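Local coordinates for uncharacterized protein (Bacteroides ovatus, PDB 4IPB) that is of unknown function but belongs to the PepSY-like, putative beta-lactamase-inhibitor-like family and folds around a long antiparallel sheet with helices packed against it, at residues V60-L65 with I98-G103. Numbering follows the deposited sequence.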
loop_
_atom_site.group_PDB
_atom_site.type_symbol
_atom_site.label_atom_id
_atom_site.label_comp_id
_atom_site.label_asym_id
_atom_site.label_seq_id
_atom_site.Cartn_x
_atom_site.Cartn_y
_atom_site.Cartn_z
ATOM N N VAL A 60 6.919 -4.515 4.762
ATOM C CA VAL A 60 6.888 -5.483 5.890
ATOM C C VAL A 60 7.402 -4.866 7.202
ATOM O O VAL A 60 6.714 -4.925 8.222
ATOM C CB VAL A 60 7.647 -6.788 5.597
ATOM C CG1 VAL A 60 7.499 -7.774 6.759
ATOM C CG2 VAL A 60 7.174 -7.426 4.288
ATOM N N SER A 61 8.595 -4.298 7.162
ATOM C CA SER A 61 9.291 -3.922 8.403
ATOM C C SER A 61 9.988 -2.570 8.381
ATOM O O SER A 61 10.243 -2.007 7.328
ATOM C CB SER A 61 10.274 -5.002 8.770
ATOM O OG SER A 61 11.121 -5.327 7.687
ATOM N N LEU A 62 10.328 -2.070 9.574
ATOM C CA LEU A 62 10.857 -0.708 9.744
ATOM C C LEU A 62 12.228 -0.507 9.148
ATOM O O LEU A 62 12.574 0.624 8.804
ATOM C CB LEU A 62 10.940 -0.355 11.225
ATOM C CG LEU A 62 9.630 -0.214 12.008
ATOM C CD1 LEU A 62 10.016 0.110 13.439
ATOM C CD2 LEU A 62 8.673 0.820 11.415
ATOM N N ASP A 63 12.971 -1.597 8.990
ATOM C CA ASP A 63 14.292 -1.515 8.369
ATOM C C ASP A 63 14.210 -1.032 6.907
ATOM O O ASP A 63 15.198 -0.538 6.375
ATOM C CB ASP A 63 15.029 -2.843 8.506
ATOM C CG ASP A 63 14.226 -4.021 7.986
ATOM O OD1 ASP A 63 13.124 -4.309 8.523
ATOM O OD2 ASP A 63 14.716 -4.668 7.022
ATOM N N ARG A 64 13.048 -1.198 6.274
ATOM C CA ARG A 64 12.875 -0.789 4.865
ATOM C C ARG A 64 12.543 0.674 4.707
ATOM O O ARG A 64 12.529 1.175 3.582
ATOM C CB ARG A 64 11.767 -1.619 4.191
ATOM C CG ARG A 64 12.257 -2.893 3.525
ATOM C CD ARG A 64 12.597 -3.987 4.470
ATOM N NE ARG A 64 13.165 -5.109 3.716
ATOM C CZ ARG A 64 12.471 -6.111 3.160
ATOM N NH1 ARG A 64 11.132 -6.188 3.250
ATOM N NH2 ARG A 64 13.130 -7.064 2.497
ATOM N N LEU A 65 12.266 1.366 5.811
ATOM C CA LEU A 65 12.013 2.815 5.753
ATOM C C LEU A 65 13.251 3.636 5.559
ATOM O O LEU A 65 14.333 3.224 5.983
ATOM C CB LEU A 65 11.328 3.303 7.016
ATOM C CG LEU A 65 10.006 2.632 7.359
ATOM C CD1 LEU A 65 9.608 3.036 8.749
ATOM C CD2 LEU A 65 8.957 3.026 6.344
ATOM N N ILE A 98 3.470 6.542 3.246
ATOM C CA ILE A 98 3.915 5.360 3.926
ATOM C C ILE A 98 2.879 5.004 4.993
ATOM O O ILE A 98 2.549 5.813 5.845
ATOM C CB ILE A 98 5.280 5.568 4.603
ATOM C CG1 ILE A 98 6.397 5.821 3.594
ATOM C CG2 ILE A 98 5.638 4.304 5.399
ATOM C CD1 ILE A 98 6.534 7.254 3.159
ATOM N N VAL A 99 2.338 3.799 4.920
ATOM C CA VAL A 99 1.295 3.368 5.846
ATOM C C VAL A 99 1.931 2.328 6.726
ATOM O O VAL A 99 2.379 1.271 6.255
ATOM C CB VAL A 99 0.038 2.818 5.150
ATOM C CG1 VAL A 99 -0.976 2.464 6.193
ATOM C CG2 VAL A 99 -0.541 3.855 4.200
ATOM N N ILE A 100 1.974 2.624 8.022
ATOM C CA ILE A 100 2.498 1.664 9.003
ATOM C C ILE A 100 1.333 1.171 9.822
ATOM O O ILE A 100 0.631 1.974 10.431
ATOM C CB ILE A 100 3.563 2.285 9.914
ATOM C CG1 ILE A 100 4.643 2.973 9.062
ATOM C CG2 ILE A 100 4.126 1.221 10.851
ATOM C CD1 ILE A 100 5.714 3.685 9.878
ATOM N N LYS A 101 1.112 -0.157 9.818
ATOM C CA LYS A 101 0.069 -0.757 10.624
ATOM C C LYS A 101 0.677 -1.249 11.922
ATOM O O LYS A 101 1.629 -2.042 11.924
ATOM C CB LYS A 101 -0.613 -1.910 9.897
ATOM C CG LYS A 101 -1.831 -2.428 10.619
ATOM C CD LYS A 101 -2.460 -3.553 9.849
ATOM C CE LYS A 101 -3.670 -4.077 10.577
ATOM N NZ LYS A 101 -4.099 -5.397 10.052
ATOM N N VAL A 102 0.140 -0.747 13.035
ATOM C CA VAL A 102 0.663 -1.091 14.343
ATOM C C VAL A 102 -0.393 -1.676 15.252
ATOM O O VAL A 102 -1.622 -1.455 15.071
ATOM C CB VAL A 102 1.270 0.128 15.044
ATOM C CG1 VAL A 102 2.454 0.626 14.247
ATOM C CG2 VAL A 102 0.261 1.246 15.216
ATOM N N GLY A 103 0.088 -2.476 16.201
ATOM C CA GLY A 103 -0.740 -3.103 17.227
ATOM C C GLY A 103 0.093 -3.204 18.523
ATOM O O GLY A 103 1.198 -2.707 18.647
#
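In this PepSY-like fold, two leucines of the loop leading from strand 52-58 to helix 67-75, Leu62 at the start of the 3-10 turn 62-64 and Leu65 just after it, settle on Ile98 and Ile100 of strand 97-104, a purely apolar loop-on-sheet contact. Leu65 does most of the work by spreading its two methyls over two strand residues: CD2 meets Ile98 CG2 at 3.7 Å, while CD1 lies 4.1 Å from Ile100 CD1. Its fork suits this bridging, since Ile98 and Ile100, two apart on an extended strand, both point to the same face of the sheet. Beta-branched isoleucine suits an extended strand and gives this buried face two apolar branches, of which each residue uses a different one. Ile98 offers its CG2 methyl, set anti to the backbone N; the CB of Ile100 already faces the loop, and the extended chi2 of 177° places CD1 at the far end of the longer arm, where it meets Leu65. That same methyl is approached more loosely by Leu62, whose CD2 stands 4.4 Å from Ile100 CD1.

Leu65 points at the strand from its CB on, whereas Leu62 starts off across it and only the end of its side chain comes close. The turn is compact: Leu65 N donates a hydrogen bond to Leu62 O (3.1 Å), as Arg64 N does to Ser61 O. Between the leucines, Asp63 and Arg64 suit their exposed places as charged residues.

Strand 82-90 runs between strands 52-58 and 97-104 in the sheet, and its Val83, Val86 and Met88 join the same apolar layer. Helix 67-75 continues the cover, with Phe73 touching both Leu62 and Ile100 and Val69 resting on Ile98.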